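Local coordinates for projannalysin (Methanocaldococcus jannaschii, PDB 4JIX), which is the zymogen of jannalysin, a soluble zinc metallopeptidase of the minigluzincin type that probably cleaves peptide bonds once activated, at residues Leu50-Tyr55 / His66-His71; Asp14-Ile19 / His71-Phe76; Phe76-Ile81 / Glu88-Asn93. The protein carries 1 engineered substitution. All coordinates share one frame; numbering follows the deposited sequence.

Contact 1: Leu50-Tyr55 / His66-His71; sequences LRLNKY and HYIILH. With ZN (zinc ion), chain C; SO4 (sulfate ion), chain E.
I69 pushes its branched side chain up against two leucines of the strand, L50 and L52, and each of its branches has a leucine to meet. The CG2 methyl of I69 reaches the CD2 methyl of L50 at 3.9 Å, while CG1 of I69 lies 4.0 Å from CD2 of L52. I69 crosses each leucine at about a right angle, so the touching is done by its CG2 methyl at L50 and by its CG1 methylene at L52, not by chains lying alongside. Its CG1 branch is anti to the carbonyl carbon (chi1 -65°), which leaves CG2 beside that carbon and lets the two branches part, one for each leucine. The preceding residue, I68, adds a looser touch, its CG2 4.4 Å from CD2 of L52. This is sheet-to-helix packing in a gluzincin-like zinc peptidase: strand 49-53, the middle one of three, lies over helix 62-78, their local axes 10.1 Å apart at 151°. I12 and I19 of helix 12-22 press on I69 as well, enclosing the apolar knot. R51, on the other face of the strand, grips a sulfate ion with NH1 and NH2 both aimed at the single oxygen O1, in the guanidinium plane, while its NE is engaged by E32. At the end of the helical segment H71 delivers NE2 to the zinc ion at 2.1 Å.

Contact 2: Asp14-Ile19 / His71-Phe76; sequences DIVNEI and HELIHF. With ZN (zinc ion), chain C.
L73 and I19 meet at the heart of this helix pair, the CD1 methyl of L73 set 3.8 Å from the CG2 methyl of I19. The two side chains cross at about a right angle, and CB of L73 also comes within 4.2 Å of the same I19 methyl, so CG2 of I19 rests against the root of the leucine as well as one of its ends. V16, one turn earlier, gives a lighter touch, with its CG1 4.3 Å from CD1 of L73. In L73 the CG atom lies anti to the carbonyl carbon (chi1 -67°), and CD1 is thereby carried out between V16 and I19. The leucine belongs to the HExxH zinc-binding motif, as one of the two residues between E72 and H75; it faces helix 12-22 while the histidines face the metal. H75 binds the zinc ion through NE2 at 2.1 Å, next to H71, and H83 supplies the third histidine ligand. Behind the first shell, the carbonyl oxygen of S80 accepts a hydrogen bond from ND1 of H75, which fixes the rotation of that imidazole. The ring of F87 meets those of both H71 and H75, and I19 itself is backed by H66 and I69, on earlier turns of helix 62-78.

Contact 3: Phe76-Ile81 / Glu88-Asn93; sequences FKIKSI and ENELRN
K77 and E90 join the C-terminal end of the active-site helix 62-78 to helix 85-91, the short helix that follows the zinc-binding H83 in this HExxH metallopeptidase fold. The contact lies at the surface, and its three touching residues are all partly exposed. The charged part is a salt bridge, also a hydrogen bond, from NZ of K77 to OE1 of E90 at 3.2 Å. The ammonium group approaches OE1 from above the carboxylate, 41° out of its plane, and the two side chains cross at about a right angle. K77 runs out extended, whereas E90 bends at chi2 (-67°), which folds its carboxylate over toward the lysine. CD of K77 stays 3.7 Å from OE1 of E90, so the aliphatic chain as well as the charged end passes close to the acid. The same ammonium group donates to the carbonyl oxygen of L23, its stronger polar partner, so the salt bridge shares NZ with a bond beyond this helix pair.

The apolar part rests on I78, whose CG2 methyl lies 3.7 Å from CG of E90; these two side chains slide past each other in opposite directions. E90 thus offers methylene to the isoleucine and oxygen to the lysine, while I74, one turn before I78 on helix 62-78, packs against it. Replacing E90 by an alanine removes both the carboxylate and the CG methylene, which is likely to leave K77 without its anionic mate and open a gap beside the I78 methyl.

Within the first segment, K79 leaves the helix with positive phi, and its side chain folds back along the turn. There NZ of K79 donates to the carbonyl oxygen of F76 at 2.8 Å, tilted 26° from the carbonyl plane.

From the N terminus, helix 12-22 supplies the first segment of contact 2, and the chain then runs through the sheet before helix 62-78 closes that long loop. Contact 1 is nested inside it: strand 49-53 returns to the same helix after a short helical excursion. Contact 3 follows in series, linking the end of helix 62-78 to helix 85-91 across the turn that carries H83. Contacts 1 and 2 share H71, and 2 and 3 share F76, so helix 62-78 is the common spine. I19 CD1 touches I69 CG2 between the first two, and I74 CD1 meets L91 CA between the last two.

Contact 1: Leu50-Tyr55 / His66-His71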
loop_
_atom_site.group_PDB
_atom_site.type_symbol
_atom_site.label_atom_id
_atom_site.label_comp_id
_atom_site.label_asym_id
_atom_site.label_seq_id
_atom_site.Cartn_x
_atom_site.Cartn_y
_atom_site.Cartn_z
ATOM N N LEU A 50 11.651 -6.017 13.935
ATOM C CA LEU A 50 11.141 -5.361 12.744
ATOM C C LEU A 50 10.782 -6.492 11.787
ATOM O O LEU A 50 11.659 -7.305 11.467
ATOM C CB LEU A 50 12.210 -4.400 12.154
ATOM C CG LEU A 50 11.922 -3.783 10.768
ATOM C CD1 LEU A 50 10.789 -2.776 10.834
ATOM C CD2 LEU A 50 13.153 -3.088 10.215
ATOM N N ARG A 51 9.496 -6.615 11.410
ATOM C CA ARG A 51 9.065 -7.669 10.483
ATOM C C ARG A 51 8.782 -7.061 9.122
ATOM O O ARG A 51 8.093 -6.046 9.037
ATOM C CB ARG A 51 7.839 -8.442 11.004
ATOM C CG ARG A 51 8.176 -9.304 12.207
ATOM C CD ARG A 51 7.110 -10.326 12.559
ATOM N NE ARG A 51 7.613 -11.278 13.557
ATOM C CZ ARG A 51 7.588 -11.079 14.874
ATOM N NH1 ARG A 51 7.058 -9.969 15.377
ATOM N NH2 ARG A 51 8.087 -11.992 15.698
ATOM N N LEU A 52 9.362 -7.647 8.069
ATOM C CA LEU A 52 9.192 -7.140 6.704
ATOM C C LEU A 52 8.708 -8.248 5.796
ATOM O O LEU A 52 9.232 -9.363 5.855
ATOM C CB LEU A 52 10.508 -6.541 6.159
ATOM C CG LEU A 52 11.132 -5.374 6.955
ATOM C CD1 LEU A 52 12.544 -5.091 6.475
ATOM C CD2 LEU A 52 10.284 -4.104 6.862
ATOM N N ASN A 53 7.702 -7.946 4.965
ATOM C CA ASN A 53 7.142 -8.912 4.032
ATOM C C ASN A 53 8.192 -9.263 2.973
ATOM O O ASN A 53 8.736 -8.376 2.308
ATOM C CB ASN A 53 5.870 -8.359 3.409
ATOM C CG ASN A 53 5.248 -9.241 2.365
ATOM O OD1 ASN A 53 5.799 -9.454 1.277
ATOM N ND2 ASN A 53 4.056 -9.707 2.653
ATOM N N LYS A 54 8.462 -10.566 2.827
ATOM C CA LYS A 54 9.467 -11.126 1.920
ATOM C C LYS A 54 9.304 -10.674 0.454
ATOM O O LYS A 54 10.296 -10.265 -0.146
ATOM C CB LYS A 54 9.482 -12.662 2.008
ATOM C CG LYS A 54 10.690 -13.295 1.314
ATOM C CD LYS A 54 10.863 -14.754 1.697
ATOM C CE LYS A 54 12.051 -15.386 1.015
ATOM N NZ LYS A 54 11.756 -15.732 -0.399
ATOM N N TYR A 55 8.093 -10.748 -0.118
ATOM C CA TYR A 55 7.887 -10.330 -1.511
ATOM C C TYR A 55 8.192 -8.824 -1.700
ATOM O O TYR A 55 8.794 -8.442 -2.704
ATOM C CB TYR A 55 6.465 -10.661 -2.003
ATOM C CG TYR A 55 6.193 -10.161 -3.410
ATOM C CD1 TYR A 55 5.569 -8.936 -3.628
ATOM C CD2 TYR A 55 6.596 -10.895 -4.523
ATOM C CE1 TYR A 55 5.354 -8.453 -4.918
ATOM C CE2 TYR A 55 6.384 -10.419 -5.818
ATOM C CZ TYR A 55 5.746 -9.207 -6.010
ATOM O OH TYR A 55 5.510 -8.749 -7.287
ATOM N N HIS A 66 12.782 2.193 2.284
ATOM C CA HIS A 66 13.290 3.173 3.247
ATOM C C HIS A 66 12.128 3.823 4.022
ATOM O O HIS A 66 12.200 3.942 5.242
ATOM C CB HIS A 66 14.126 4.254 2.524
ATOM C CG HIS A 66 14.526 5.398 3.408
ATOM N ND1 HIS A 66 13.726 6.522 3.541
ATOM C CD2 HIS A 66 15.621 5.548 4.188
ATOM C CE1 HIS A 66 14.365 7.322 4.380
ATOM N NE2 HIS A 66 15.503 6.774 4.805
ATOM N N TYR A 67 11.085 4.258 3.304
ATOM C CA TYR A 67 9.916 4.918 3.892
ATOM C C TYR A 67 9.174 3.997 4.874
ATOM O O TYR A 67 8.750 4.456 5.941
ATOM C CB TYR A 67 8.937 5.384 2.789
ATOM C CG TYR A 67 7.794 6.222 3.338
ATOM C CD1 TYR A 67 7.929 7.601 3.500
ATOM C CD2 TYR A 67 6.597 5.629 3.743
ATOM C CE1 TYR A 67 6.899 8.371 4.043
ATOM C CE2 TYR A 67 5.558 6.390 4.283
ATOM C CZ TYR A 67 5.713 7.762 4.422
ATOM O OH TYR A 67 4.704 8.522 4.965
ATOM N N ILE A 68 8.987 2.722 4.482
ATOM C CA ILE A 68 8.281 1.691 5.253
ATOM C C ILE A 68 9.050 1.419 6.563
ATOM O O ILE A 68 8.443 1.407 7.632
ATOM C CB ILE A 68 8.123 0.403 4.381
ATOM C CG1 ILE A 68 7.047 0.587 3.274
ATOM C CG2 ILE A 68 7.826 -0.839 5.227
ATOM C CD1 ILE A 68 7.183 -0.492 2.090
ATOM N N ILE A 69 10.371 1.187 6.461
ATOM C CA ILE A 69 11.235 0.907 7.613
ATOM C C ILE A 69 11.285 2.143 8.516
ATOM O O ILE A 69 11.216 1.991 9.737
ATOM C CB ILE A 69 12.650 0.441 7.168
ATOM C CG1 ILE A 69 12.580 -0.918 6.427
ATOM C CG2 ILE A 69 13.616 0.349 8.372
ATOM C CD1 ILE A 69 13.816 -1.221 5.514
ATOM N N LEU A 70 11.422 3.357 7.921
ATOM C CA LEU A 70 11.425 4.628 8.654
ATOM C C LEU A 70 10.155 4.753 9.496
ATOM O O LEU A 70 10.242 5.143 10.657
ATOM C CB LEU A 70 11.534 5.827 7.695
ATOM C CG LEU A 70 11.556 7.240 8.317
ATOM C CD1 LEU A 70 12.836 7.500 9.161
ATOM C CD2 LEU A 70 11.403 8.319 7.238
ATOM N N HIS A 71 8.991 4.413 8.925
ATOM C CA HIS A 71 7.724 4.466 9.665
ATOM C C HIS A 71 7.806 3.612 10.948
ATOM O O HIS A 71 7.502 4.104 12.030
ATOM C CB HIS A 71 6.532 3.990 8.794
ATOM C CG HIS A 71 5.206 4.109 9.499
ATOM N ND1 HIS A 71 4.375 5.195 9.294
ATOM C CD2 HIS A 71 4.641 3.292 10.418
ATOM C CE1 HIS A 71 3.311 4.988 10.061
ATOM N NE2 HIS A 71 3.443 3.869 10.788
HETATM ZN ZN ZN C . 2.229 3.268 12.371
HETATM S S SO4 E . 6.168 -11.039 18.847
HETATM O O1 SO4 E . 7.481 -10.748 18.268
HETATM O O2 SO4 E . 5.856 -10.062 19.888
HETATM O O3 SO4 E . 5.154 -10.966 17.800
HETATM O O4 SO4 E . 6.168 -12.387 19.416
HETATM O O HOH W 1 0.702 2.648 10.941
#

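Contact 2: Asp14-Ile19 / His71-Phe76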
loop_
_atom_site.group_PDB
_atom_site.type_symbol
_atom_site.label_atom_id
_atom_site.label_comp_id
_atom_site.label_asym_id
_atom_site.label_seq_id
_atom_site.Cartn_x
_atom_site.Cartn_y
_atom_site.Cartn_z
ATOM N N ASP A 14 21.458 -2.988 5.233
ATOM C CA ASP A 14 22.091 -1.674 5.069
ATOM C C ASP A 14 21.054 -0.551 5.127
ATOM O O ASP A 14 21.348 0.502 5.702
ATOM C CB ASP A 14 22.887 -1.595 3.755
ATOM C CG ASP A 14 24.087 -2.525 3.665
ATOM O OD1 ASP A 14 24.547 -2.789 2.528
ATOM O OD2 ASP A 14 24.599 -2.947 4.728
ATOM N N ILE A 15 19.848 -0.763 4.536
ATOM C CA ILE A 15 18.772 0.226 4.575
ATOM C C ILE A 15 18.352 0.434 6.047
ATOM O O ILE A 15 18.226 1.579 6.501
ATOM C CB ILE A 15 17.553 -0.162 3.674
ATOM C CG1 ILE A 15 17.975 -0.353 2.182
ATOM C CG2 ILE A 15 16.425 0.875 3.812
ATOM C CD1 ILE A 15 16.873 -1.007 1.247
ATOM N N VAL A 16 18.146 -0.676 6.786
ATOM C CA VAL A 16 17.758 -0.651 8.205
ATOM C C VAL A 16 18.823 0.092 9.036
ATOM O O VAL A 16 18.466 1.012 9.774
ATOM C CB VAL A 16 17.471 -2.071 8.779
ATOM C CG1 VAL A 16 17.157 -2.008 10.277
ATOM C CG2 VAL A 16 16.320 -2.743 8.032
ATOM N N ASN A 17 20.116 -0.277 8.890
ATOM C CA ASN A 17 21.207 0.311 9.673
ATOM C C ASN A 17 21.358 1.817 9.437
ATOM O O ASN A 17 21.591 2.544 10.397
ATOM C CB ASN A 17 22.535 -0.425 9.425
ATOM C CG ASN A 17 22.525 -1.814 10.024
ATOM O OD1 ASN A 17 21.709 -2.141 10.881
ATOM N ND2 ASN A 17 23.404 -2.678 9.578
ATOM N N GLU A 18 21.164 2.284 8.193
ATOM C CA GLU A 18 21.239 3.702 7.841
ATOM C C GLU A 18 20.149 4.513 8.573
ATOM O O GLU A 18 20.415 5.623 9.031
ATOM C CB GLU A 18 21.114 3.879 6.319
ATOM C CG GLU A 18 22.420 3.635 5.578
ATOM C CD GLU A 18 22.349 3.526 4.063
ATOM O OE1 GLU A 18 21.250 3.712 3.493
ATOM O OE2 GLU A 18 23.404 3.246 3.446
ATOM N N ILE A 19 18.941 3.941 8.706
ATOM C CA ILE A 19 17.810 4.582 9.399
ATOM C C ILE A 19 18.061 4.578 10.915
ATOM O O ILE A 19 17.852 5.606 11.561
ATOM C CB ILE A 19 16.455 3.936 9.006
ATOM C CG1 ILE A 19 16.152 4.227 7.515
ATOM C CG2 ILE A 19 15.291 4.426 9.899
ATOM C CD1 ILE A 19 15.163 3.231 6.826
ATOM N N HIS A 71 8.991 4.413 8.925
ATOM C CA HIS A 71 7.724 4.466 9.665
ATOM C C HIS A 71 7.806 3.612 10.948
ATOM O O HIS A 71 7.502 4.104 12.030
ATOM C CB HIS A 71 6.532 3.990 8.794
ATOM C CG HIS A 71 5.206 4.109 9.499
ATOM N ND1 HIS A 71 4.375 5.195 9.294
ATOM C CD2 HIS A 71 4.641 3.292 10.418
ATOM C CE1 HIS A 71 3.311 4.988 10.061
ATOM N NE2 HIS A 71 3.443 3.869 10.788
ATOM N N GLU A 72 8.204 2.342 10.819
ATOM C CA GLU A 72 8.269 1.441 11.984
ATOM C C GLU A 72 9.269 1.896 13.039
ATOM O O GLU A 72 9.033 1.715 14.238
ATOM C CB GLU A 72 8.670 0.020 11.556
ATOM C CG GLU A 72 7.876 -0.541 10.392
ATOM C CD GLU A 72 6.388 -0.630 10.625
ATOM O OE1 GLU A 72 5.954 -0.608 11.798
ATOM O OE2 GLU A 72 5.648 -0.668 9.620
ATOM N N LEU A 73 10.422 2.401 12.581
ATOM C CA LEU A 73 11.492 2.760 13.486
ATOM C C LEU A 73 11.236 4.099 14.170
ATOM O O LEU A 73 11.718 4.276 15.285
ATOM C CB LEU A 73 12.868 2.677 12.798
ATOM C CG LEU A 73 13.303 1.234 12.399
ATOM C CD1 LEU A 73 14.697 1.214 11.810
ATOM C CD2 LEU A 73 13.237 0.246 13.602
ATOM N N ILE A 74 10.410 4.990 13.579
ATOM C CA ILE A 74 10.004 6.226 14.265
ATOM C C ILE A 74 9.178 5.815 15.505
ATOM O O ILE A 74 9.462 6.305 16.596
ATOM C CB ILE A 74 9.255 7.238 13.348
ATOM C CG1 ILE A 74 10.245 7.881 12.342
ATOM C CG2 ILE A 74 8.548 8.346 14.193
ATOM C CD1 ILE A 74 9.552 8.613 11.198
ATOM N N HIS A 75 8.233 4.850 15.347
ATOM C CA HIS A 75 7.440 4.321 16.465
ATOM C C HIS A 75 8.371 3.825 17.582
ATOM O O HIS A 75 8.151 4.135 18.748
ATOM C CB HIS A 75 6.536 3.152 16.016
ATOM C CG HIS A 75 5.314 3.558 15.260
ATOM N ND1 HIS A 75 4.351 4.370 15.828
ATOM C CD2 HIS A 75 4.919 3.211 14.016
ATOM C CE1 HIS A 75 3.403 4.494 14.916
ATOM N NE2 HIS A 75 3.701 3.816 13.810
ATOM N N PHE A 76 9.402 3.050 17.213
ATOM C CA PHE A 76 10.345 2.512 18.177
ATOM C C PHE A 76 11.099 3.647 18.874
ATOM O O PHE A 76 11.232 3.615 20.101
ATOM C CB PHE A 76 11.320 1.520 17.512
ATOM C CG PHE A 76 12.306 0.866 18.463
ATOM C CD1 PHE A 76 13.644 0.709 18.105
ATOM C CD2 PHE A 76 11.886 0.363 19.698
ATOM C CE1 PHE A 76 14.546 0.077 18.967
ATOM C CE2 PHE A 76 12.789 -0.273 20.556
ATOM C CZ PHE A 76 14.115 -0.400 20.191
HETATM ZN ZN ZN C . 2.229 3.268 12.371
HETATM O O HOH W 1 0.702 2.648 10.941
#

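Contact 3: Phe76-Ile81 / Glu88-Asn93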
loop_
_atom_site.group_PDB
_atom_site.type_symbol
_atom_site.label_atom_id
_atom_site.label_comp_id
_atom_site.label_asym_id
_atom_site.label_seq_id
_atom_site.Cartn_x
_atom_site.Cartn_y
_atom_site.Cartn_z
ATOM N N PHE A 76 9.402 3.050 17.213
ATOM C CA PHE A 76 10.345 2.512 18.177
ATOM C C PHE A 76 11.099 3.647 18.874
ATOM O O PHE A 76 11.232 3.615 20.101
ATOM C CB PHE A 76 11.320 1.520 17.512
ATOM C CG PHE A 76 12.306 0.866 18.463
ATOM C CD1 PHE A 76 13.644 0.709 18.105
ATOM C CD2 PHE A 76 11.886 0.363 19.698
ATOM C CE1 PHE A 76 14.546 0.077 18.967
ATOM C CE2 PHE A 76 12.789 -0.273 20.556
ATOM C CZ PHE A 76 14.115 -0.400 20.191
ATOM N N LYS A 77 11.534 4.673 18.108
ATOM C CA LYS A 77 12.267 5.801 18.688
ATOM C C LYS A 77 11.432 6.599 19.716
ATOM O O LYS A 77 11.944 6.924 20.785
ATOM C CB LYS A 77 12.777 6.755 17.597
ATOM C CG LYS A 77 13.877 7.671 18.133
ATOM C CD LYS A 77 13.968 8.933 17.355
ATOM C CE LYS A 77 14.960 9.883 17.972
ATOM N NZ LYS A 77 15.572 10.742 16.927
ATOM N N ILE A 78 10.173 6.922 19.387
ATOM C CA ILE A 78 9.320 7.749 20.250
ATOM C C ILE A 78 8.587 6.917 21.336
ATOM O O ILE A 78 7.907 7.497 22.190
ATOM C CB ILE A 78 8.325 8.590 19.397
ATOM C CG1 ILE A 78 7.276 7.701 18.670
ATOM C CG2 ILE A 78 9.101 9.505 18.424
ATOM C CD1 ILE A 78 6.105 8.405 18.083
ATOM N N LYS A 79 8.725 5.578 21.301
ATOM C CA LYS A 79 8.080 4.650 22.236
ATOM C C LYS A 79 6.549 4.861 22.227
ATOM O O LYS A 79 5.916 5.030 23.275
ATOM C CB LYS A 79 8.671 4.772 23.669
ATOM C CG LYS A 79 10.207 4.554 23.752
ATOM C CD LYS A 79 10.621 3.104 23.399
ATOM C CE LYS A 79 12.115 2.837 23.479
ATOM N NZ LYS A 79 12.866 3.488 22.384
ATOM N N SER A 80 5.969 4.881 21.015
ATOM C CA SER A 80 4.527 5.053 20.836
ATOM C C SER A 80 4.064 4.321 19.606
ATOM O O SER A 80 4.698 4.437 18.564
ATOM C CB SER A 80 4.159 6.531 20.717
ATOM O OG SER A 80 2.763 6.690 20.509
ATOM N N ILE A 81 2.947 3.586 19.720
ATOM C CA ILE A 81 2.335 2.898 18.577
ATOM C C ILE A 81 1.446 3.891 17.786
ATOM O O ILE A 81 0.916 3.536 16.736
ATOM C CB ILE A 81 1.533 1.646 19.018
ATOM C CG1 ILE A 81 0.311 2.039 19.885
ATOM C CG2 ILE A 81 2.462 0.620 19.711
ATOM C CD1 ILE A 81 -0.784 0.956 20.002
ATOM N N GLU A 88 4.879 12.835 13.867
ATOM C CA GLU A 88 4.998 13.822 12.789
ATOM C C GLU A 88 6.303 14.610 12.894
ATOM O O GLU A 88 6.947 14.816 11.872
ATOM C CB GLU A 88 3.810 14.787 12.780
ATOM C CG GLU A 88 2.550 14.191 12.175
ATOM C CD GLU A 88 1.345 15.115 12.156
ATOM O OE1 GLU A 88 0.205 14.605 12.267
ATOM O OE2 GLU A 88 1.537 16.348 12.027
ATOM N N ASN A 89 6.723 14.993 14.120
ATOM C CA ASN A 89 7.965 15.744 14.350
ATOM C C ASN A 89 9.199 15.002 13.820
ATOM O O ASN A 89 10.063 15.639 13.212
ATOM C CB ASN A 89 8.161 16.086 15.836
ATOM C CG ASN A 89 7.217 17.131 16.393
ATOM O OD1 ASN A 89 7.094 17.277 17.612
ATOM N ND2 ASN A 89 6.489 17.840 15.530
ATOM N N GLU A 90 9.281 13.671 14.034
ATOM C CA GLU A 90 10.406 12.862 13.548
ATOM C C GLU A 90 10.343 12.683 12.042
ATOM O O GLU A 90 11.363 12.826 11.370
ATOM C CB GLU A 90 10.461 11.477 14.217
ATOM C CG GLU A 90 10.638 11.502 15.725
ATOM C CD GLU A 90 11.957 12.029 16.261
ATOM O OE1 GLU A 90 12.981 11.950 15.542
ATOM O OE2 GLU A 90 11.967 12.488 17.426
ATOM N N LEU A 91 9.145 12.382 11.514
ATOM C CA LEU A 91 8.918 12.163 10.093
ATOM C C LEU A 91 9.240 13.415 9.258
ATOM O O LEU A 91 9.806 13.280 8.174
ATOM C CB LEU A 91 7.459 11.727 9.863
ATOM C CG LEU A 91 7.020 11.401 8.430
ATOM C CD1 LEU A 91 7.905 10.312 7.802
ATOM C CD2 LEU A 91 5.556 10.963 8.415
ATOM N N ARG A 92 8.927 14.614 9.783
ATOM C CA ARG A 92 9.153 15.882 9.078
ATOM C C ARG A 92 10.631 16.216 8.862
ATOM O O ARG A 92 10.927 17.061 8.011
ATOM C CB ARG A 92 8.440 17.061 9.770
ATOM C CG ARG A 92 6.923 17.079 9.533
ATOM C CD ARG A 92 6.508 17.027 8.061
ATOM N NE ARG A 92 5.104 16.646 7.950
ATOM C CZ ARG A 92 4.663 15.455 7.562
ATOM N NH1 ARG A 92 5.514 14.524 7.154
ATOM N NH2 ARG A 92 3.364 15.204 7.529
ATOM N N ASN A 93 11.552 15.541 9.581
ATOM C CA ASN A 93 12.994 15.715 9.390
ATOM C C ASN A 93 13.435 14.975 8.119
ATOM O O ASN A 93 14.558 15.153 7.666
ATOM C CB ASN A 93 13.778 15.201 10.613
ATOM C CG ASN A 93 13.607 16.025 11.867
ATOM O OD1 ASN A 93 13.507 17.257 11.836
ATOM N ND2 ASN A 93 13.620 15.366 13.008
#